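Long-range contacts in uncharacterized protein (PDB 1ZBS), which probably phosphorylates N-acetylglucosamine or a related sugar with ATP, as a putative N-acetylglucosamine kinase with an ASKHA-type nucleotide-binding domain: residues 58-63 and 87-92; 77-82 and 92-97. All blocks are in the same frame, centred on the assembly; numbering follows the deposited sequence.

Followed from the N terminus, the chain enters strand 62-67, climbs through helix 75-85 and returns in strand 91-95, a beta-alpha-beta unit at one side of a five-stranded mixed sheet. Contact 1 (58-63 with 87-92) closes the loop that holds the rest of strand 62-67 and helix 75-85 by laying the starts of the two parallel strands together. Contact 2 (77-82 with 92-97) closes a shorter loop, bringing the helix down on the second strand. Because the helix segment lies within the loop of contact 1 while 92-97 runs beyond it, the contacts cross. They share Ile92, which touches Val63 in the first and the helix in the second, tying sheet and helix layer together.

Contact 1 of 2, residues 58-63 and 87-92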
loop_
_atom_site.group_PDB
_atom_site.type_symbol
_atom_site.label_atom_id
_atom_site.label_comp_id
_atom_site.label_asym_id
_atom_site.label_seq_id
_atom_site.Cartn_x
_atom_site.Cartn_y
_atom_site.Cartn_z
ATOM N N SER A 58 -17.951 11.682 39.111
ATOM C CA SER A 58 -19.361 11.649 39.481
ATOM C C SER A 58 -20.105 12.890 38.984
ATOM O O SER A 58 -21.335 12.967 39.047
ATOM C CB SER A 58 -19.485 11.512 41.000
ATOM O OG SER A 58 -18.642 12.434 41.659
ATOM N N SER A 59 -19.334 13.851 38.483
ATOM C CA SER A 59 -19.867 15.098 37.951
ATOM C C SER A 59 -20.188 14.938 36.464
ATOM O O SER A 59 -20.790 15.822 35.853
ATOM C CB SER A 59 -18.846 16.227 38.127
ATOM O OG SER A 59 -18.465 16.377 39.487
ATOM N N ILE A 60 -19.780 13.812 35.882
ATOM C CA ILE A 60 -20.033 13.556 34.471
ATOM C C ILE A 60 -21.476 13.138 34.260
ATOM O O ILE A 60 -21.853 12.001 34.543
ATOM C CB ILE A 60 -19.126 12.452 33.924
ATOM C CG1 ILE A 60 -17.663 12.811 34.160
ATOM C CG2 ILE A 60 -19.398 12.262 32.437
ATOM C CD1 ILE A 60 -17.239 14.124 33.547
ATOM N N ARG A 61 -22.273 14.067 33.742
ATOM C CA ARG A 61 -23.693 13.833 33.507
ATOM C C ARG A 61 -23.968 13.295 32.103
ATOM O O ARG A 61 -25.063 12.805 31.808
ATOM C CB ARG A 61 -24.460 15.137 33.738
ATOM C CG ARG A 61 -24.349 15.671 35.168
ATOM C CD ARG A 61 -25.464 15.127 36.056
ATOM N NE ARG A 61 -25.442 13.672 36.138
ATOM C CZ ARG A 61 -24.460 12.975 36.698
ATOM N NH1 ARG A 61 -24.522 11.650 36.730
ATOM N NH2 ARG A 61 -23.421 13.603 37.236
ATOM N N ALA A 62 -22.964 13.394 31.240
ATOM C CA ALA A 62 -23.076 12.913 29.874
ATOM C C ALA A 62 -21.692 12.814 29.261
ATOM O O ALA A 62 -20.759 13.504 29.680
ATOM C CB ALA A 62 -23.956 13.850 29.039
ATOM N N VAL A 63 -21.575 11.931 28.278
ATOM C CA VAL A 63 -20.326 11.693 27.562
ATOM C C VAL A 63 -20.619 11.548 26.066
ATOM O O VAL A 63 -21.568 10.866 25.663
ATOM C CB VAL A 63 -19.604 10.416 28.098
ATOM C CG1 VAL A 63 -20.619 9.364 28.477
ATOM C CG2 VAL A 63 -18.665 9.858 27.035
ATOM N N PRO A 87 -21.074 4.307 35.372
ATOM C CA PRO A 87 -22.387 3.657 35.469
ATOM C C PRO A 87 -23.499 4.603 35.896
ATOM O O PRO A 87 -24.687 4.306 35.723
ATOM C CB PRO A 87 -22.139 2.541 36.483
ATOM C CG PRO A 87 -21.088 3.130 37.377
ATOM C CD PRO A 87 -20.144 3.766 36.384
ATOM N N HIS A 88 -23.121 5.749 36.457
ATOM C CA HIS A 88 -24.126 6.712 36.894
ATOM C C HIS A 88 -24.275 7.872 35.925
ATOM O O HIS A 88 -24.866 8.897 36.258
ATOM C CB HIS A 88 -23.800 7.216 38.300
ATOM C CG HIS A 88 -23.763 6.120 39.322
ATOM N ND1 HIS A 88 -24.807 5.234 39.491
ATOM C CD2 HIS A 88 -22.793 5.729 40.183
ATOM C CE1 HIS A 88 -24.481 4.343 40.409
ATOM N NE2 HIS A 88 -23.263 4.621 40.846
ATOM N N CYS A 89 -23.743 7.698 34.720
ATOM C CA CYS A 89 -23.835 8.721 33.691
ATOM C C CYS A 89 -25.234 8.681 33.078
ATOM O O CYS A 89 -25.771 7.605 32.827
ATOM C CB CYS A 89 -22.797 8.472 32.600
ATOM S SG CYS A 89 -22.691 9.831 31.424
ATOM N N ASP A 90 -25.817 9.850 32.835
ATOM C CA ASP A 90 -27.160 9.937 32.262
ATOM C C ASP A 90 -27.235 9.689 30.752
ATOM O O ASP A 90 -28.107 8.957 30.288
ATOM C CB ASP A 90 -27.782 11.311 32.564
ATOM C CG ASP A 90 -28.371 11.402 33.967
ATOM O OD1 ASP A 90 -28.675 12.537 34.404
ATOM O OD2 ASP A 90 -28.543 10.350 34.629
ATOM N N ARG A 91 -26.328 10.297 29.992
ATOM C CA ARG A 91 -26.341 10.151 28.542
ATOM C C ARG A 91 -24.967 9.807 27.971
ATOM O O ARG A 91 -23.971 10.475 28.259
ATOM C CB ARG A 91 -26.861 11.442 27.902
ATOM C CG ARG A 91 -27.219 11.333 26.425
ATOM C CD ARG A 91 -27.599 12.695 25.839
ATOM N NE ARG A 91 -28.758 13.312 26.490
ATOM C CZ ARG A 91 -30.021 12.920 26.332
ATOM N NH1 ARG A 91 -30.312 11.899 25.538
ATOM N NH2 ARG A 91 -30.999 13.562 26.963
ATOM N N ILE A 92 -24.932 8.758 27.155
ATOM C CA ILE A 92 -23.704 8.293 26.524
ATOM C C ILE A 92 -23.924 8.051 25.036
ATOM O O ILE A 92 -24.594 7.096 24.643
ATOM C CB ILE A 92 -23.215 6.996 27.176
ATOM C CG1 ILE A 92 -22.196 6.313 26.268
ATOM C CG2 ILE A 92 -24.398 6.094 27.482
ATOM C CD1 ILE A 92 -20.978 7.162 25.993
#
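Ala62 pairs with Arg91, and Val63 with Ile92, where the two parallel strands of a beta-alpha-beta crossover begin side by side. Val63 N donates to Arg91 O at 2.8 Å. One step earlier the pairing is looser: Arg61 O receives two weak bonds, from Asp90 N at 3.2 Å and from Arg91 N at 3.3 Å, so a single acceptor serves two successive amides as the chain turns into its strand.

The strands are the fourth and fifth of a sheet in 3-2-1-4-5 order, the ribonuclease H-like topology of ASKHA domains, and 91-95 is an outermost strand within the chain. Strand 62-67 has strand 2-7 on its other flank. Ala62 suits this inner strand, its small CB touching both Ile2 and the CB of Arg91, whereas the long Arg91 chain leads away from the contact. On the helix-covered face Val63 and Ile92 lie side by side and point the same way, with Val63 CG1 only 3.3 Å from Ile92 CD1, a tight fit.

Cys89 contributes its sulfur to this apolar patch. Cys89 SG, anti to its backbone N (chi1 -171°), lies against strand 62-67, 3.5 Å from Ala62 CA and 3.6 Å from Val63 CG1.

Arg61 works at the exposed end. The Arg61 chain is bent at chi2 and chi3, and Arg61 NH2 donates to Ser58 O at 2.8 Å, with the oxygen close to the guanidinium plane. Asp90 OD1 lies at the edge of the same group, 3.8 Å from Arg61 NE in a long salt bridge, with the carboxylate turned 84° to the guanidinium. His88 O also approaches that edge.

Contact 2 of 2, residues 77-82 and 92-97; sequences MLNEAL and IEVAGD
Val94 projects from strand 92-95 into a notch formed by Leu78, Asn79 and Leu82 of the helix above it. Its two methyl groups divide the space. Val94 CG1 meets Leu78 CD2 at 4.0 Å, the two side chains crossing at about a right angle, while Val94 CG2 nestles against Asn79 CB at 3.7 Å and reaches Leu82 CD1 at 4.2 Å. A branched valine suits this spot, since it offers a blunt, two-pronged bump close to the backbone rather than one long arm.

Helix segment 77-82 and strand segment 92-95 run in roughly opposite directions (145°), with axes 8.2 Å apart at their closest, as expected where the connecting helix of a beta-alpha-beta unit lies over its sheet. Leu78 and Leu82, one turn apart, face the strand and form the apolar bumps of the helix. Leu78 also reaches Phe65 of the adjacent strand, so the helix covers both strands of the unit.

Ile92, two residues before Val94, fills the next hollow, between Leu82 and Asn79. Ile92 CD1 presses on Leu82 CD1 at 3.4 Å, closer than usual for two methyl carbons. Beside this, the Asn79 carboxamide crosses Ile92 obliquely, with Asn79 ND2 3.5 Å from Ile92 CG1 and Asn79 OD1 3.6 Å from Ile92 CG2. Asn79 CG is anti to the backbone N (chi1 -176°), which sets the carboxamide carbon toward the strand.

Asn79 ND2 gives a weak, bent hydrogen bond to Ile92 O at 2.8 Å (119° at the hydrogen). Strand 62-67 bonds the flanking Arg91 O and Glu93 N, so Ile92 O points to the other flank of this edge strand. Adhesion here is therefore mainly apolar, with asparagine supplying a donor for a strand carbonyl.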
loop_
_atom_site.group_PDB
_atom_site.type_symbol
_atom_site.label_atom_id
_atom_site.label_comp_id
_atom_site.label_asym_id
_atom_site.label_seq_id
_atom_site.Cartn_x
_atom_site.Cartn_y
_atom_site.Cartn_z
HETATM N N MSE A 77 -20.949 -1.014 21.308
HETATM C CA MSE A 77 -20.045 -1.827 22.096
HETATM C C MSE A 77 -19.224 -0.902 22.995
HETATM O O MSE A 77 -19.057 -1.154 24.190
HETATM C CB MSE A 77 -19.153 -2.650 21.155
HETATM C CG MSE A 77 -18.241 -3.657 21.835
HETATM SE SE MSE A 77 -16.662 -2.844 22.618
HETATM C CE MSE A 77 -15.413 -3.135 21.157
ATOM N N LEU A 78 -18.721 0.183 22.422
ATOM C CA LEU A 78 -17.941 1.139 23.195
ATOM C C LEU A 78 -18.879 1.851 24.157
ATOM O O LEU A 78 -18.471 2.292 25.228
ATOM C CB LEU A 78 -17.278 2.153 22.264
ATOM C CG LEU A 78 -16.370 3.200 22.910
ATOM C CD1 LEU A 78 -15.336 2.540 23.806
ATOM C CD2 LEU A 78 -15.701 3.996 21.800
ATOM N N ASN A 79 -20.144 1.953 23.762
ATOM C CA ASN A 79 -21.157 2.599 24.585
ATOM C C ASN A 79 -21.313 1.795 25.876
ATOM O O ASN A 79 -21.454 2.365 26.956
ATOM C CB ASN A 79 -22.488 2.663 23.824
ATOM C CG ASN A 79 -23.572 3.403 24.594
ATOM O OD1 ASN A 79 -23.931 3.024 25.709
ATOM N ND2 ASN A 79 -24.103 4.462 23.994
ATOM N N GLU A 80 -21.270 0.471 25.761
ATOM C CA GLU A 80 -21.395 -0.399 26.926
ATOM C C GLU A 80 -20.165 -0.299 27.815
ATOM O O GLU A 80 -20.280 -0.264 29.041
ATOM C CB GLU A 80 -21.588 -1.851 26.493
ATOM C CG GLU A 80 -22.882 -2.103 25.747
ATOM C CD GLU A 80 -23.076 -3.568 25.411
ATOM O OE1 GLU A 80 -23.054 -4.396 26.349
ATOM O OE2 GLU A 80 -23.249 -3.891 24.212
ATOM N N ALA A 81 -18.992 -0.258 27.189
ATOM C CA ALA A 81 -17.723 -0.154 27.904
ATOM C C ALA A 81 -17.654 1.165 28.664
ATOM O O ALA A 81 -17.265 1.198 29.831
ATOM C CB ALA A 81 -16.561 -0.247 26.915
ATOM N N LEU A 82 -18.023 2.248 27.988
ATOM C CA LEU A 82 -18.024 3.577 28.596
ATOM C C LEU A 82 -19.050 3.615 29.715
ATOM O O LEU A 82 -18.780 4.119 30.804
ATOM C CB LEU A 82 -18.378 4.641 27.556
ATOM C CG LEU A 82 -17.309 5.025 26.528
ATOM C CD1 LEU A 82 -17.960 5.785 25.385
ATOM C CD2 LEU A 82 -16.222 5.862 27.191
ATOM N N ILE A 92 -24.932 8.758 27.155
ATOM C CA ILE A 92 -23.704 8.293 26.524
ATOM C C ILE A 92 -23.924 8.051 25.036
ATOM O O ILE A 92 -24.594 7.096 24.643
ATOM C CB ILE A 92 -23.215 6.996 27.176
ATOM C CG1 ILE A 92 -22.196 6.313 26.268
ATOM C CG2 ILE A 92 -24.398 6.094 27.482
ATOM C CD1 ILE A 92 -20.978 7.162 25.993
ATOM N N GLU A 93 -23.350 8.925 24.213
ATOM C CA GLU A 93 -23.480 8.837 22.761
ATOM C C GLU A 93 -22.139 8.584 22.075
ATOM O O GLU A 93 -21.152 9.271 22.344
ATOM C CB GLU A 93 -24.096 10.132 22.219
ATOM C CG GLU A 93 -25.553 10.359 22.608
ATOM C CD GLU A 93 -26.099 11.658 22.042
ATOM O OE1 GLU A 93 -25.909 11.903 20.834
ATOM O OE2 GLU A 93 -26.722 12.433 22.800
ATOM N N VAL A 94 -22.112 7.596 21.184
ATOM C CA VAL A 94 -20.897 7.246 20.452
ATOM C C VAL A 94 -21.144 7.452 18.967
ATOM O O VAL A 94 -22.111 6.928 18.416
ATOM C CB VAL A 94 -20.496 5.778 20.700
ATOM C CG1 VAL A 94 -19.049 5.558 20.298
ATOM C CG2 VAL A 94 -20.700 5.427 22.164
ATOM N N ALA A 95 -20.274 8.224 18.326
ATOM C CA ALA A 95 -20.411 8.515 16.902
ATOM C C ALA A 95 -19.053 8.533 16.210
ATOM O O ALA A 95 -18.014 8.604 16.864
ATOM C CB ALA A 95 -21.111 9.853 16.714
ATOM N N GLY A 96 -19.072 8.473 14.882
ATOM C CA GLY A 96 -17.838 8.481 14.117
ATOM C C GLY A 96 -17.082 9.793 14.194
ATOM O O GLY A 96 -17.656 10.840 14.509
ATOM N N ASP A 97 -15.788 9.740 13.901
ATOM C CA ASP A 97 -14.959 10.931 13.938
ATOM C C ASP A 97 -15.282 11.914 12.816
ATOM O O ASP A 97 -15.051 13.119 12.951
ATOM C CB ASP A 97 -13.470 10.558 13.891
ATOM C CG ASP A 97 -13.106 9.698 12.688
ATOM O OD1 ASP A 97 -11.900 9.623 12.373
ATOM O OD2 ASP A 97 -14.004 9.089 12.060
#